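Local atomic coordinates of ribonuclease J (Methanolobus psychrophilus R15, PDB entry 5HAB), a protein that probably degrades RNA as an exoribonuclease, being an archaeal RNase J of the beta-CASP group of metallo-beta-lactamase-fold hydrolases. Residues 151-159 with 165-173; 99-107 with 174-182. The protein carries 1 engineered substitution. All coordinates share one frame; numbering follows the deposited sequence.

Interaction 1 (151-159 with 165-173)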
# COMPACT_ATOMS: atom_id res chain seq x y z
N VAL B 151 29.52 -34.42 -8.54
CA VAL B 151 28.99 -35.34 -9.52
C VAL B 151 27.97 -34.59 -10.37
O VAL B 151 27.02 -33.98 -9.85
CB VAL B 151 28.37 -36.57 -8.85
CG1 VAL B 151 27.93 -37.58 -9.89
CG2 VAL B 151 29.36 -37.18 -7.87
N ALA B 152 28.19 -34.64 -11.67
CA ALA B 152 27.28 -34.02 -12.61
C ALA B 152 26.16 -34.98 -12.92
O ALA B 152 26.38 -36.07 -13.45
CB ALA B 152 28.02 -33.61 -13.88
N LEU B 153 24.94 -34.57 -12.59
CA LEU B 153 23.77 -35.37 -12.89
C LEU B 153 22.82 -34.52 -13.73
O LEU B 153 22.48 -33.40 -13.36
CB LEU B 153 23.09 -35.85 -11.61
CG LEU B 153 21.99 -36.88 -11.80
CD1 LEU B 153 22.57 -38.14 -12.42
CD2 LEU B 153 21.30 -37.19 -10.48
N LYS B 154 22.44 -35.05 -14.89
CA LYS B 154 21.60 -34.30 -15.82
C LYS B 154 20.12 -34.56 -15.54
O LYS B 154 19.76 -35.59 -14.96
CB LYS B 154 21.92 -34.66 -17.27
CG LYS B 154 23.25 -34.11 -17.78
CD LYS B 154 23.49 -34.51 -19.22
CE LYS B 154 24.92 -34.20 -19.65
NZ LYS B 154 25.17 -34.52 -21.08
N ALA B 155 19.29 -33.62 -15.96
CA ALA B 155 17.85 -33.81 -15.89
C ALA B 155 17.48 -35.06 -16.66
O ALA B 155 17.93 -35.25 -17.79
CB ALA B 155 17.13 -32.60 -16.44
N GLY B 156 16.69 -35.92 -16.04
CA GLY B 156 16.29 -37.17 -16.67
C GLY B 156 17.12 -38.36 -16.22
O GLY B 156 16.72 -39.51 -16.43
N GLU B 157 18.26 -38.10 -15.59
CA GLU B 157 19.16 -39.16 -15.13
C GLU B 157 18.93 -39.53 -13.67
O GLU B 157 18.46 -38.72 -12.87
CB GLU B 157 20.62 -38.75 -15.33
CG GLU B 157 21.03 -38.53 -16.78
CD GLU B 157 22.50 -38.18 -16.93
OE1 GLU B 157 23.07 -37.61 -15.98
OE2 GLU B 157 23.08 -38.49 -17.99
N THR B 158 19.29 -40.77 -13.32
CA THR B 158 19.17 -41.26 -11.95
C THR B 158 20.52 -41.74 -11.43
O THR B 158 21.35 -42.22 -12.20
CB THR B 158 18.14 -42.41 -11.87
OG1 THR B 158 16.91 -41.98 -12.47
CG2 THR B 158 17.86 -42.80 -10.43
N LEU B 159 20.74 -41.60 -10.13
CA LEU B 159 22.01 -41.97 -9.49
C LEU B 159 21.78 -42.77 -8.21
O LEU B 159 21.00 -42.35 -7.36
CB LEU B 159 22.82 -40.72 -9.17
CG LEU B 159 24.16 -40.90 -8.46
CD1 LEU B 159 25.15 -41.65 -9.34
CD2 LEU B 159 24.72 -39.55 -8.04
N ILE B 165 18.38 -45.97 -1.51
CA ILE B 165 18.19 -44.57 -1.87
C ILE B 165 18.70 -44.29 -3.28
O ILE B 165 19.87 -44.53 -3.57
CB ILE B 165 18.90 -43.64 -0.86
CG1 ILE B 165 18.31 -43.81 0.54
CG2 ILE B 165 18.84 -42.19 -1.32
CD1 ILE B 165 19.02 -42.99 1.58
N THR B 166 17.83 -43.78 -4.15
CA THR B 166 18.32 -43.27 -5.44
C THR B 166 17.85 -41.83 -5.66
O THR B 166 16.81 -41.44 -5.16
CB THR B 166 17.84 -44.13 -6.64
OG1 THR B 166 16.43 -44.00 -6.80
CG2 THR B 166 18.21 -45.59 -6.44
N ILE B 167 18.63 -41.06 -6.40
CA ILE B 167 18.29 -39.67 -6.67
C ILE B 167 18.02 -39.45 -8.16
O ILE B 167 18.88 -39.69 -9.00
CB ILE B 167 19.40 -38.74 -6.18
CG1 ILE B 167 19.45 -38.73 -4.65
CG2 ILE B 167 19.23 -37.34 -6.73
CD1 ILE B 167 20.61 -37.94 -4.08
N GLU B 168 16.83 -38.95 -8.46
CA GLU B 168 16.41 -38.64 -9.82
C GLU B 168 16.27 -37.13 -10.02
O GLU B 168 15.69 -36.44 -9.19
CB GLU B 168 15.08 -39.34 -10.13
CG GLU B 168 14.47 -39.00 -11.49
CD GLU B 168 13.14 -39.69 -11.72
OE1 GLU B 168 12.70 -40.44 -10.82
OE2 GLU B 168 12.54 -39.51 -12.80
N PHE B 169 16.82 -36.62 -11.12
CA PHE B 169 16.62 -35.22 -11.50
C PHE B 169 15.50 -35.12 -12.55
O PHE B 169 15.46 -35.91 -13.49
CB PHE B 169 17.90 -34.60 -12.05
CG PHE B 169 18.88 -34.15 -10.99
CD1 PHE B 169 18.63 -34.39 -9.64
CD2 PHE B 169 20.04 -33.48 -11.33
CE1 PHE B 169 19.52 -33.97 -8.67
CE2 PHE B 169 20.94 -33.06 -10.36
CZ PHE B 169 20.68 -33.31 -9.03
N ILE B 170 14.61 -34.15 -12.37
CA ILE B 170 13.56 -33.88 -13.36
C ILE B 170 13.71 -32.43 -13.81
O ILE B 170 13.81 -31.55 -12.97
CB ILE B 170 12.16 -34.14 -12.79
CG1 ILE B 170 12.07 -35.56 -12.25
CG2 ILE B 170 11.10 -33.89 -13.85
CD1 ILE B 170 11.00 -35.72 -11.22
N ASN B 171 13.73 -32.18 -15.11
CA ASN B 171 13.96 -30.81 -15.57
C ASN B 171 12.78 -29.91 -15.22
O ASN B 171 11.62 -30.35 -15.23
CB ASN B 171 14.23 -30.78 -17.08
CG ASN B 171 13.14 -30.06 -17.86
OD1 ASN B 171 12.18 -30.69 -18.32
ND2 ASN B 171 13.28 -28.75 -18.02
N THR B 172 13.08 -28.67 -14.87
CA THR B 172 12.03 -27.68 -14.68
C THR B 172 12.55 -26.34 -15.18
O THR B 172 13.67 -26.26 -15.70
CB THR B 172 11.59 -27.58 -13.21
OG1 THR B 172 10.39 -26.80 -13.12
CG2 THR B 172 12.68 -26.94 -12.35
N GLN B 173 11.76 -25.28 -15.02
CA GLN B 173 12.19 -23.96 -15.46
C GLN B 173 12.36 -23.02 -14.27
O GLN B 173 11.75 -23.23 -13.22
CB GLN B 173 11.19 -23.37 -16.45
CG GLN B 173 11.32 -23.91 -17.87
CD GLN B 173 12.55 -23.39 -18.58
OE1 GLN B 173 12.83 -22.19 -18.56
NE2 GLN B 173 13.28 -24.28 -19.24

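Interaction 2 (99-107 with 174-182). Engineered in segment 99-107: Ala-106 (natural residue His). With nucleotides of chain D.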
# COMPACT_ATOMS: atom_id res chain seq x y z
N ALA B 99 24.95 -37.32 0.76
CA ALA B 99 25.05 -36.50 -0.45
C ALA B 99 24.49 -35.10 -0.24
O ALA B 99 23.65 -34.88 0.63
CB ALA B 99 24.35 -37.17 -1.62
N ILE B 100 24.97 -34.16 -1.04
CA ILE B 100 24.47 -32.79 -1.03
C ILE B 100 23.96 -32.44 -2.43
O ILE B 100 24.74 -32.33 -3.37
CB ILE B 100 25.55 -31.81 -0.58
CG1 ILE B 100 26.00 -32.14 0.84
CG2 ILE B 100 25.06 -30.38 -0.69
CD1 ILE B 100 27.09 -31.23 1.37
N VAL B 101 22.65 -32.27 -2.57
CA VAL B 101 22.09 -31.90 -3.87
C VAL B 101 21.91 -30.39 -3.97
O VAL B 101 21.44 -29.75 -3.04
CB VAL B 101 20.75 -32.62 -4.14
CG1 VAL B 101 20.16 -32.16 -5.47
CG2 VAL B 101 20.96 -34.13 -4.17
N CYS B 102 22.32 -29.83 -5.11
CA CYS B 102 22.05 -28.44 -5.42
C CYS B 102 21.17 -28.37 -6.66
O CYS B 102 21.61 -28.74 -7.76
CB CYS B 102 23.34 -27.66 -5.64
SG CYS B 102 24.29 -27.42 -4.14
N THR B 103 19.94 -27.91 -6.49
CA THR B 103 18.96 -27.97 -7.57
C THR B 103 19.22 -26.91 -8.64
O THR B 103 18.74 -27.04 -9.76
CB THR B 103 17.53 -27.81 -7.05
OG1 THR B 103 17.48 -26.71 -6.13
CG2 THR B 103 17.08 -29.08 -6.33
N HIS B 104 19.98 -25.87 -8.29
CA HIS B 104 20.50 -24.94 -9.29
C HIS B 104 21.64 -24.10 -8.72
O HIS B 104 22.01 -24.27 -7.56
CB HIS B 104 19.38 -24.01 -9.83
CG HIS B 104 18.78 -23.10 -8.81
ND1 HIS B 104 19.52 -22.16 -8.12
CD2 HIS B 104 17.50 -22.96 -8.38
CE1 HIS B 104 18.73 -21.49 -7.30
NE2 HIS B 104 17.50 -21.96 -7.44
N GLY B 105 22.17 -23.19 -9.53
CA GLY B 105 23.39 -22.50 -9.17
C GLY B 105 23.31 -21.05 -8.71
O GLY B 105 24.33 -20.37 -8.66
N ALA B 106 22.11 -20.58 -8.37
CA ALA B 106 21.96 -19.22 -7.86
C ALA B 106 22.30 -19.19 -6.38
O ALA B 106 22.29 -20.24 -5.72
CB ALA B 106 20.56 -18.70 -8.10
N LEU B 107 22.58 -18.01 -5.84
CA LEU B 107 23.11 -17.88 -4.47
C LEU B 107 22.16 -18.34 -3.37
O LEU B 107 22.60 -18.63 -2.26
CB LEU B 107 23.53 -16.44 -4.18
CG LEU B 107 24.83 -15.92 -4.79
CD1 LEU B 107 25.17 -14.56 -4.19
CD2 LEU B 107 25.97 -16.89 -4.56
N HIS B 174 13.17 -21.99 -14.46
CA HIS B 174 13.45 -21.00 -13.42
C HIS B 174 14.28 -19.87 -14.02
O HIS B 174 14.64 -19.92 -15.19
CB HIS B 174 14.19 -21.64 -12.24
CG HIS B 174 14.29 -20.76 -11.03
ND1 HIS B 174 13.20 -20.14 -10.47
CD2 HIS B 174 15.36 -20.37 -10.30
CE1 HIS B 174 13.59 -19.41 -9.44
NE2 HIS B 174 14.89 -19.54 -9.31
N SER B 175 14.57 -18.85 -13.22
CA SER B 175 15.31 -17.69 -13.69
C SER B 175 16.81 -17.97 -13.88
O SER B 175 17.60 -17.05 -14.09
CB SER B 175 15.13 -16.53 -12.71
OG SER B 175 15.36 -16.96 -11.39
N ILE B 176 17.18 -19.24 -13.79
CA ILE B 176 18.54 -19.66 -14.13
C ILE B 176 18.41 -20.99 -14.86
O ILE B 176 17.48 -21.76 -14.61
CB ILE B 176 19.45 -19.76 -12.89
CG1 ILE B 176 20.90 -20.04 -13.31
CG2 ILE B 176 18.96 -20.83 -11.93
CD1 ILE B 176 21.90 -20.11 -12.16
N ILE B 177 19.32 -21.22 -15.80
CA ILE B 177 19.26 -22.40 -16.65
C ILE B 177 19.63 -23.65 -15.85
O ILE B 177 20.32 -23.56 -14.83
CB ILE B 177 20.17 -22.24 -17.87
CG1 ILE B 177 21.58 -21.84 -17.43
CG2 ILE B 177 19.61 -21.20 -18.82
CD1 ILE B 177 22.59 -21.79 -18.56
N ASP B 178 19.15 -24.80 -16.32
CA ASP B 178 19.48 -26.11 -15.77
C ASP B 178 19.02 -26.26 -14.31
O ASP B 178 19.81 -26.56 -13.42
CB ASP B 178 20.98 -26.39 -15.88
CG ASP B 178 21.28 -27.78 -16.40
OD1 ASP B 178 20.33 -28.56 -16.62
OD2 ASP B 178 22.48 -28.10 -16.61
N THR B 179 17.72 -26.04 -14.08
CA THR B 179 17.12 -26.23 -12.76
C THR B 179 16.31 -27.52 -12.73
O THR B 179 15.65 -27.88 -13.71
CB THR B 179 16.22 -25.03 -12.38
OG1 THR B 179 17.00 -23.83 -12.36
CG2 THR B 179 15.60 -25.23 -11.01
N VAL B 180 16.38 -28.24 -11.61
CA VAL B 180 15.69 -29.53 -11.50
C VAL B 180 14.83 -29.67 -10.24
O VAL B 180 15.14 -29.11 -9.18
CB VAL B 180 16.72 -30.69 -11.56
CG1 VAL B 180 17.44 -30.70 -12.90
CG2 VAL B 180 17.73 -30.58 -10.42
N PHE B 181 13.73 -30.41 -10.37
CA PHE B 181 13.09 -31.06 -9.23
C PHE B 181 13.98 -32.23 -8.86
O PHE B 181 14.57 -32.86 -9.74
CB PHE B 181 11.68 -31.58 -9.55
CG PHE B 181 10.65 -30.52 -9.85
CD1 PHE B 181 10.95 -29.17 -9.72
CD2 PHE B 181 9.37 -30.88 -10.23
CE1 PHE B 181 9.99 -28.22 -9.99
CE2 PHE B 181 8.41 -29.93 -10.50
CZ PHE B 181 8.72 -28.60 -10.38
N VAL B 182 14.05 -32.56 -7.57
CA VAL B 182 14.77 -33.77 -7.21
C VAL B 182 13.83 -34.76 -6.52
O VAL B 182 13.09 -34.40 -5.61
CB VAL B 182 16.01 -33.46 -6.33
CG1 VAL B 182 15.67 -32.52 -5.20
CG2 VAL B 182 16.62 -34.74 -5.77
P A D 3 21.95 -14.50 -7.86
OP1 A D 3 22.80 -14.74 -9.06
OP2 A D 3 21.16 -15.61 -7.30
O5' A D 3 22.88 -13.93 -6.69
C5' A D 3 23.92 -13.00 -6.97
C4' A D 3 23.46 -11.58 -6.79
O4' A D 3 23.38 -11.24 -5.38
C3' A D 3 24.36 -10.51 -7.38
O3' A D 3 24.19 -10.36 -8.77
C2' A D 3 23.97 -9.26 -6.58
O2' A D 3 22.78 -8.69 -7.10
C1' A D 3 23.66 -9.86 -5.20
N9 A D 3 24.78 -9.70 -4.25
C8 A D 3 25.79 -10.57 -3.92
N7 A D 3 26.61 -10.10 -3.01
C5 A D 3 26.11 -8.84 -2.72
C6 A D 3 26.53 -7.82 -1.83
N6 A D 3 27.60 -7.92 -1.04
N1 A D 3 25.80 -6.69 -1.79
C2 A D 3 24.73 -6.58 -2.58
N3 A D 3 24.24 -7.46 -3.45
C4 A D 3 24.98 -8.58 -3.47
O HOH W 1 22.05 -24.03 -12.62

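Interaction 1 (151-159 with 165-173)
The carbonyl O of Ile-167 is gripped twice: Leu-159 N donates to it at 2.9 Å, and Thr-158 adds a CA-H...O contact with its CA 3.4 Å from Ile-167 O. Leu-159 O in turn accepts Ile-167 N at 2.9 Å, in the carbonyl plane. Leu-159 and Ile-167 are thus an antiparallel hydrogen-bonded pair, flanked by Thr-158 and Glu-168 as the non-hydrogen-bonded one. Upstream, the type II turn from Lys-154 to Glu-157 continues the pairing: Gly-156 N reaches Phe-169 O at 2.8 Å from above the carbonyl plane, and Phe-169 N meets Glu-157 O in a longer, straight bond (3.2 Å, 172° at the hydrogen). The carboxylate of Glu-157 braces this turn by accepting Lys-154 N at OE1. With CG of Leu-153 turned opposite its backbone N (chi1 -170°), CD2 comes down over the Phe-169 face, 3.8 Å from the ring centroid and 6° off its normal, a CH-pi contact. The hairpin of strands 158-160 and 166-172 forms one edge of a six-stranded mixed sheet, and Leu-153, Leu-159, Ile-167 and Phe-169 all pack on Ile-125 of strand 124-126 in the other sheet of the metallo-beta-lactamase fold.

Interaction 2 (99-107 with 174-182)
Two imidazoles, His-104 and His-174, lie nearly parallel (20° between planes) yet slid so far apart, with ring centroids 5.2 Å from each other, that they barely overlap; their nearest approach is through the CD2 and NE2 corners. The His-104 ring is held from several directions. Its chi1 of 64° sets CG between the backbone N and the carbonyl carbon, which brings ND1 to where it accepts the backbone N-H of Ala-106 (ND1 to N 3.0 Å). Ile-176 CG2 covers one face in a CH-pi contact, 4.2 Å from the His-104 centroid and 28° off the normal, while Thr-179 CG2 lies at the ring edge. The Thr-179 hydroxyl is itself fixed, with OG1 donating to Ile-176 O at 3.1 Å.

Backbone pairing is slight by comparison: Val-180 N donates to Thr-103 O at 3.2 Å, and Thr-103 CG2 packs against both Val-180 O and Val-182 CG1. One water receives a weak bond from Gly-105 N and donates to Ile-177 O at 2.8 Å. His-104 NE2 is hydrogen-bonded to Asp-196, Thr-103 OG1 to Asp-54 and His-174 ND1 to the carbonyl of Gly-409, so the polar ends of the contact reach other loops.

Ala-106, an engineered replacement for His, is the N-cap of helix 107-110; there Leu-107 N donates to OP2 of A3 of chain D at 3.1 Å, and Ala-106 CB is 3.2 Å from the same oxygen. His-104 to His-109 span the His-x-His-x-Asp-His motif of this family, its second histidine replaced by the engineered Ala-106. The clustering of His-104, His-174 and Asp-196, with an RNA phosphate held nearby by Leu-107 N, is consistent with a metal-dependent phosphodiester-cleaving centre, here bearing an altered motif and bound RNA.

In the fold
From the N terminus, the chain first enters interaction 2 along strand 96-102 and its following loop, at 99-107. It then runs through helix 128-138 to reach 151-159 and 165-173, where interaction 1 closes a short loop of five intervening residues. Only afterwards does 174-182 return to 99-107 and close the long loop of interaction 2, so interaction 1 is nested within it and the two do not cross. Their centres are 10 Å apart, and strands 166-172 and 179-186 are sheet neighbours, with Ile-170 O 2.8 Å from Phe-181 N. Interaction 1 builds the sheet's edge; interaction 2 ties that sheet to strand 96-102 of the other and the turn into helix 107-110, which holds an RNA phosphate.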